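Local coordinates for protein NANS (YJHS), A 9-O-acetyl N-acetylneuraminic acid esterase (Escherichia coli O157:H7 EDL933, PDB 3PT5) that probably hydrolyses the 9-O-acetyl group of 9-O-acetyl-N-acetylneuraminic acid, which lets the bacterium grow on this host sialic acid, at residues A[135-141]-A[153-158]; A[46-52]-A[108-112]. One frame throughout, in Å; residues are numbered along the deposited sequence.

Contact 1 of 2, residues A[135-141]-A[153-158]; sequences AFTAGSE and DACRWG
The guanidinium of R156 lies with one face against the backbone of the other loop: A138 N sits over its centre and T137 C is offset toward the rim. G139 O meets its edge in plane, taking a hydrogen bond from NE on a carbonyl lone pair (R156 NE to G139 O 2.9 Å, 166° at the hydrogen) and a weak one from NH2. R156 NH1 gives a further bond to F136 O (3.2 Å), approaching from above that carbonyl's plane. The arginine reaches these carbonyls by folding back: CG leaves anti to the backbone N, then bends at chi2 and chi3 (75° and 69°) turn the chain over the loop. On the F136 ring, W157 CB lies over the centre of one face, a CH-pi contact 3.6 Å from the centroid. The two aromatic rings meet obliquely, while the indole NE1 bonds to S134 and W188 meets the indole edge-to-face.

Between these side chains the backbones form a single bridge, A135 N to C155 O (3.0 Å) and W157 N to A135 O (2.8 Å). Further along, C155 N donates to S140 O. S140 OG, held between its backbone N and carbonyl carbon, donates a short bond to D153 O (2.6 Å), in that carbonyl's plane. One water bridges F136 O and W157 O, another E141 O and R156 O.

All the direct hydrogen bonds across the contact end on backbone carbonyls. R156 is bound through neutral oxygens; the E141 carboxylate, its OE2 5.0 Å from R156 NE, could add only a longer-range attraction. The NE and NH1 bonds to two different carbonyls, with NH2 adding a weak one, should fix the arginine's rotation and hold residues 136-139 against the second loop.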
loop_
_atom_site.group_PDB
_atom_site.type_symbol
_atom_site.label_atom_id
_atom_site.label_comp_id
_atom_site.label_asym_id
_atom_site.label_seq_id
_atom_site.Cartn_x
_atom_site.Cartn_y
_atom_site.Cartn_z
ATOM N N ALA A 135 -5.103 12.551 3.771
ATOM C CA ALA A 135 -4.163 13.450 4.443
ATOM C C ALA A 135 -4.514 13.628 5.905
ATOM O O ALA A 135 -5.603 13.287 6.301
ATOM C CB ALA A 135 -4.167 14.814 3.762
ATOM N N PHE A 136 -3.586 14.204 6.659
ATOM C CA PHE A 136 -3.882 14.596 8.040
ATOM C C PHE A 136 -4.461 15.983 8.144
ATOM O O PHE A 136 -5.185 16.274 9.108
ATOM C CB PHE A 136 -2.626 14.519 8.904
ATOM C CG PHE A 136 -2.209 13.106 9.226
ATOM C CD1 PHE A 136 -2.772 12.406 10.304
ATOM C CD2 PHE A 136 -1.270 12.453 8.427
ATOM C CE1 PHE A 136 -2.375 11.097 10.587
ATOM C CE2 PHE A 136 -0.875 11.126 8.697
ATOM C CZ PHE A 136 -1.430 10.451 9.788
ATOM N N THR A 137 -4.132 16.835 7.174
ATOM C CA THR A 137 -4.494 18.260 7.264
ATOM C C THR A 137 -5.591 18.733 6.302
ATOM O O THR A 137 -5.913 19.936 6.243
ATOM C CB THR A 137 -3.229 19.178 7.209
ATOM O OG1 THR A 137 -2.629 19.163 5.895
ATOM C CG2 THR A 137 -2.194 18.748 8.243
ATOM N N ALA A 138 -6.149 17.795 5.532
ATOM C CA ALA A 138 -7.209 18.085 4.573
ATOM C C ALA A 138 -7.907 16.792 4.240
ATOM O O ALA A 138 -7.311 15.711 4.326
ATOM C CB ALA A 138 -6.633 18.696 3.319
ATOM N N GLY A 139 -9.179 16.891 3.865
ATOM C CA GLY A 139 -9.925 15.752 3.377
ATOM C C GLY A 139 -11.153 15.481 4.225
ATOM O O GLY A 139 -11.105 15.638 5.436
ATOM N N SER A 140 -12.242 15.091 3.573
ATOM C CA SER A 140 -13.481 14.711 4.260
ATOM C C SER A 140 -13.257 13.573 5.258
ATOM O O SER A 140 -12.477 12.672 4.996
ATOM C CB SER A 140 -14.540 14.314 3.218
ATOM O OG SER A 140 -14.001 13.402 2.278
ATOM N N GLU A 141 -13.931 13.615 6.404
ATOM C CA GLU A 141 -13.877 12.504 7.378
ATOM C C GLU A 141 -14.420 11.205 6.818
ATOM O O GLU A 141 -13.886 10.129 7.095
ATOM C CB GLU A 141 -14.719 12.795 8.634
ATOM C CG GLU A 141 -14.105 13.661 9.692
ATOM C CD GLU A 141 -13.049 12.967 10.530
ATOM O OE1 GLU A 141 -13.382 12.054 11.340
ATOM O OE2 GLU A 141 -11.876 13.384 10.411
ATOM N N ASP A 153 -15.638 7.986 0.743
ATOM C CA ASP A 153 -15.209 9.366 0.945
ATOM C C ASP A 153 -14.408 9.640 2.238
ATOM O O ASP A 153 -14.225 10.790 2.626
ATOM C CB ASP A 153 -16.405 10.327 0.823
ATOM C CG ASP A 153 -17.428 10.160 1.942
ATOM O OD1 ASP A 153 -17.666 9.020 2.398
ATOM O OD2 ASP A 153 -18.008 11.178 2.358
ATOM N N ALA A 154 -13.907 8.600 2.895
ATOM C CA ALA A 154 -13.051 8.805 4.060
ATOM C C ALA A 154 -11.637 9.155 3.556
ATOM O O ALA A 154 -10.959 8.312 2.972
ATOM C CB ALA A 154 -13.037 7.554 4.940
ATOM N N CYS A 155 -11.215 10.399 3.776
ATOM C CA CYS A 155 -9.955 10.906 3.214
ATOM C C CYS A 155 -9.106 11.576 4.257
ATOM O O CYS A 155 -8.107 12.176 3.943
ATOM C CB CYS A 155 -10.244 11.941 2.124
ATOM S SG CYS A 155 -11.133 11.316 0.710
ATOM N N ARG A 156 -9.516 11.490 5.516
ATOM C CA ARG A 156 -8.784 12.136 6.592
ATOM C C ARG A 156 -8.118 11.112 7.507
ATOM O O ARG A 156 -8.796 10.310 8.134
ATOM C CB ARG A 156 -9.709 13.079 7.388
ATOM C CG ARG A 156 -8.991 13.860 8.487
ATOM C CD ARG A 156 -8.161 14.967 7.888
ATOM N NE ARG A 156 -9.003 16.018 7.327
ATOM C CZ ARG A 156 -8.954 17.288 7.708
ATOM N NH1 ARG A 156 -8.050 17.690 8.598
ATOM N NH2 ARG A 156 -9.777 18.171 7.138
ATOM N N TRP A 157 -6.787 11.138 7.578
ATOM C CA TRP A 157 -6.066 10.351 8.567
ATOM C C TRP A 157 -6.023 11.142 9.871
ATOM O O TRP A 157 -6.167 12.367 9.871
ATOM C CB TRP A 157 -4.634 10.043 8.091
ATOM C CG TRP A 157 -4.583 9.029 6.982
ATOM C CD1 TRP A 157 -4.341 9.275 5.649
ATOM C CD2 TRP A 157 -4.779 7.621 7.094
ATOM N NE1 TRP A 157 -4.389 8.110 4.934
ATOM C CE2 TRP A 157 -4.666 7.075 5.794
ATOM C CE3 TRP A 157 -5.026 6.761 8.168
ATOM C CZ2 TRP A 157 -4.801 5.689 5.537
ATOM C CZ3 TRP A 157 -5.167 5.392 7.913
ATOM C CH2 TRP A 157 -5.050 4.873 6.601
ATOM N N GLY A 158 -5.841 10.433 10.982
ATOM C CA GLY A 158 -5.737 11.055 12.305
ATOM C C GLY A 158 -6.370 10.121 13.316
ATOM O O GLY A 158 -7.197 9.298 12.965
HETATM O O HOH W 1 -5.860 14.599 11.254
HETATM O O HOH W 2 -11.270 9.191 7.456
#

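Contact 2 of 2, residues A[46-52]-A[108-112]; sequences DAPHPRI and LHIAR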
loop_
_atom_site.group_PDB
_atom_site.type_symbol
_atom_site.label_atom_id
_atom_site.label_comp_id
_atom_site.label_asym_id
_atom_site.label_seq_id
_atom_site.Cartn_x
_atom_site.Cartn_y
_atom_site.Cartn_z
ATOM N N ASP A 46 2.969 -10.152 -12.038
ATOM C CA ASP A 46 1.741 -9.899 -11.248
ATOM C C ASP A 46 0.867 -11.126 -11.022
ATOM O O ASP A 46 -0.309 -10.983 -10.717
ATOM C CB ASP A 46 0.863 -8.779 -11.828
ATOM C CG ASP A 46 1.631 -7.498 -12.093
ATOM O OD1 ASP A 46 2.684 -7.261 -11.458
ATOM O OD2 ASP A 46 1.185 -6.726 -12.956
ATOM N N ALA A 47 1.441 -12.324 -11.137
ATOM C CA ALA A 47 0.676 -13.539 -10.911
ATOM C C ALA A 47 0.280 -13.673 -9.439
ATOM O O ALA A 47 1.132 -13.580 -8.544
ATOM C CB ALA A 47 1.515 -14.765 -11.327
ATOM N N PRO A 48 -1.006 -13.931 -9.169
ATOM C CA PRO A 48 -1.422 -14.226 -7.794
ATOM C C PRO A 48 -0.801 -15.569 -7.385
ATOM O O PRO A 48 -0.387 -16.328 -8.257
ATOM C CB PRO A 48 -2.933 -14.386 -7.930
ATOM C CG PRO A 48 -3.285 -13.597 -9.204
ATOM C CD PRO A 48 -2.150 -13.921 -10.099
ATOM N N HIS A 49 -0.717 -15.839 -6.087
ATOM C CA HIS A 49 -0.164 -17.113 -5.596
ATOM C C HIS A 49 -1.105 -17.654 -4.548
ATOM O O HIS A 49 -1.664 -16.874 -3.778
ATOM C CB HIS A 49 1.225 -16.887 -4.992
ATOM C CG HIS A 49 1.904 -18.151 -4.570
ATOM N ND1 HIS A 49 1.513 -18.864 -3.464
ATOM C CD2 HIS A 49 2.938 -18.833 -5.115
ATOM C CE1 HIS A 49 2.277 -19.937 -3.340
ATOM N NE2 HIS A 49 3.139 -19.947 -4.338
ATOM N N PRO A 50 -1.327 -18.992 -4.522
ATOM C CA PRO A 50 -2.287 -19.517 -3.553
ATOM C C PRO A 50 -1.977 -19.278 -2.076
ATOM O O PRO A 50 -2.864 -19.416 -1.236
ATOM C CB PRO A 50 -2.292 -21.026 -3.834
ATOM C CG PRO A 50 -1.777 -21.178 -5.190
ATOM C CD PRO A 50 -0.826 -20.037 -5.438
ATOM N N ARG A 51 -0.719 -18.964 -1.755
ATOM C CA ARG A 51 -0.338 -18.731 -0.377
ATOM C C ARG A 51 -0.379 -17.250 0.009
ATOM O O ARG A 51 -0.088 -16.909 1.162
ATOM C CB ARG A 51 1.034 -19.338 -0.078
ATOM C CG ARG A 51 1.018 -20.868 -0.022
ATOM C CD ARG A 51 2.458 -21.350 -0.050
ATOM N NE ARG A 51 3.178 -21.005 1.170
ATOM C CZ ARG A 51 4.509 -20.929 1.256
ATOM N NH1 ARG A 51 5.261 -21.175 0.175
ATOM N NH2 ARG A 51 5.099 -20.614 2.407
ATOM N N ILE A 52 -0.774 -16.387 -0.935
ATOM C CA ILE A 52 -0.672 -14.938 -0.705
ATOM C C ILE A 52 -2.068 -14.345 -0.810
ATOM O O ILE A 52 -2.679 -14.398 -1.883
ATOM C CB ILE A 52 0.237 -14.276 -1.741
ATOM C CG1 ILE A 52 1.651 -14.850 -1.626
ATOM C CG2 ILE A 52 0.246 -12.733 -1.560
ATOM C CD1 ILE A 52 2.620 -14.302 -2.630
ATOM N N LEU A 108 1.389 -6.914 -3.752
ATOM C CA LEU A 108 1.564 -8.281 -4.245
ATOM C C LEU A 108 3.048 -8.661 -4.350
ATOM O O LEU A 108 3.435 -9.778 -4.012
ATOM C CB LEU A 108 0.877 -8.466 -5.603
ATOM C CG LEU A 108 1.113 -9.805 -6.320
ATOM C CD1 LEU A 108 0.588 -10.971 -5.452
ATOM C CD2 LEU A 108 0.399 -9.796 -7.670
ATOM N N HIS A 109 3.859 -7.723 -4.823
ATOM C CA HIS A 109 5.278 -7.958 -5.082
ATOM C C HIS A 109 6.097 -8.007 -3.822
ATOM O O HIS A 109 7.041 -8.791 -3.736
ATOM C CB HIS A 109 5.764 -6.887 -6.036
ATOM C CG HIS A 109 4.863 -6.747 -7.205
ATOM N ND1 HIS A 109 3.888 -5.775 -7.272
ATOM C CD2 HIS A 109 4.676 -7.547 -8.288
ATOM C CE1 HIS A 109 3.187 -5.940 -8.381
ATOM N NE2 HIS A 109 3.644 -7.003 -9.014
ATOM N N ILE A 110 5.686 -7.215 -2.833
ATOM C CA ILE A 110 6.266 -7.341 -1.472
ATOM C C ILE A 110 6.005 -8.741 -0.942
ATOM O O ILE A 110 6.945 -9.463 -0.597
ATOM C CB ILE A 110 5.750 -6.251 -0.534
ATOM C CG1 ILE A 110 6.280 -4.916 -1.048
ATOM C CG2 ILE A 110 6.204 -6.526 0.910
ATOM C CD1 ILE A 110 5.596 -3.679 -0.412
ATOM N N ALA A 111 4.738 -9.152 -0.972
ATOM C CA ALA A 111 4.340 -10.469 -0.535
ATOM C C ALA A 111 5.089 -11.593 -1.275
ATOM O O ALA A 111 5.580 -12.535 -0.622
ATOM C CB ALA A 111 2.830 -10.611 -0.675
ATOM N N ARG A 112 5.175 -11.518 -2.603
ATOM C CA ARG A 112 5.838 -12.567 -3.370
ATOM C C ARG A 112 7.310 -12.633 -3.000
ATOM O O ARG A 112 7.860 -13.715 -2.867
ATOM C CB ARG A 112 5.659 -12.382 -4.883
ATOM C CG ARG A 112 6.488 -13.377 -5.712
ATOM C CD ARG A 112 6.318 -13.129 -7.208
ATOM N NE ARG A 112 5.376 -14.094 -7.767
ATOM C CZ ARG A 112 4.056 -13.956 -7.766
ATOM N NH1 ARG A 112 3.491 -12.860 -7.263
ATOM N NH2 ARG A 112 3.306 -14.920 -8.283
#
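A single carbonyl oxygen, A47 O, receives both terminal nitrogens of R112: NH2 at 2.6 Å and NH1, in a weak bond, at 2.8 Å. NH2 approaches from above the carbonyl plane, 40° out of it, so this bond is not aimed at a lone pair. R112 starts extended, with CG anti to the backbone N (chi1 173°), and bends at chi3 to bring its end back over the loop, where NH2 also touches A47 CB.

Nearly one helical turn earlier, H109 NE2 gives a 2.6 Å hydrogen bond to D46 OD1. The oxygen lies near the plane of the imidazole, but the carboxylate and ring planes are 65° apart, and OD1 is met on its anti side, out of the carboxylate plane. D46 OD2 turns to R319 in a salt bridge and to L41 N, so both carboxylate oxygens have partners.

L108 CD2 rests against D46 O between the two bonds; past R112, I52 CG2 presses tightly on A111 CB (3.5 Å), and I52 CD1 reaches R112 CA.

H49 O accepts from I52 N in a type I turn leading into strand 52-55, and H49 ND1 takes the N-H of R51. Helix 107-114 thus packs against the segment entering strand 52-55 of the mainly parallel sheet, as in the alpha/beta fold of SGNH hydrolases.

In the fold
From the N terminus, the chain runs through strand 20-28 into the loop holding 46-52. Contact 2 joins that loop, at the entrance to strand 52-55, to helix 107-114, which precedes strand 122-130; it thus closes a long excursion that includes strand 73-75. Contact 1 follows in series: after strand 122-130, the pairing of 135-141 with 153-158 closes the short loop that carries the hairpin of strands 144-145 and 149-150, just before helix 162-176. The two contacts neither nest nor cross. The centres of contacts 1 and 2 are about 30 Å apart, on opposite sides of the chain's centre. The nearest atoms of contacts 1 and 2 are about 15 Å apart. Strand 122-130 of the mixed sheet lies between them in sequence.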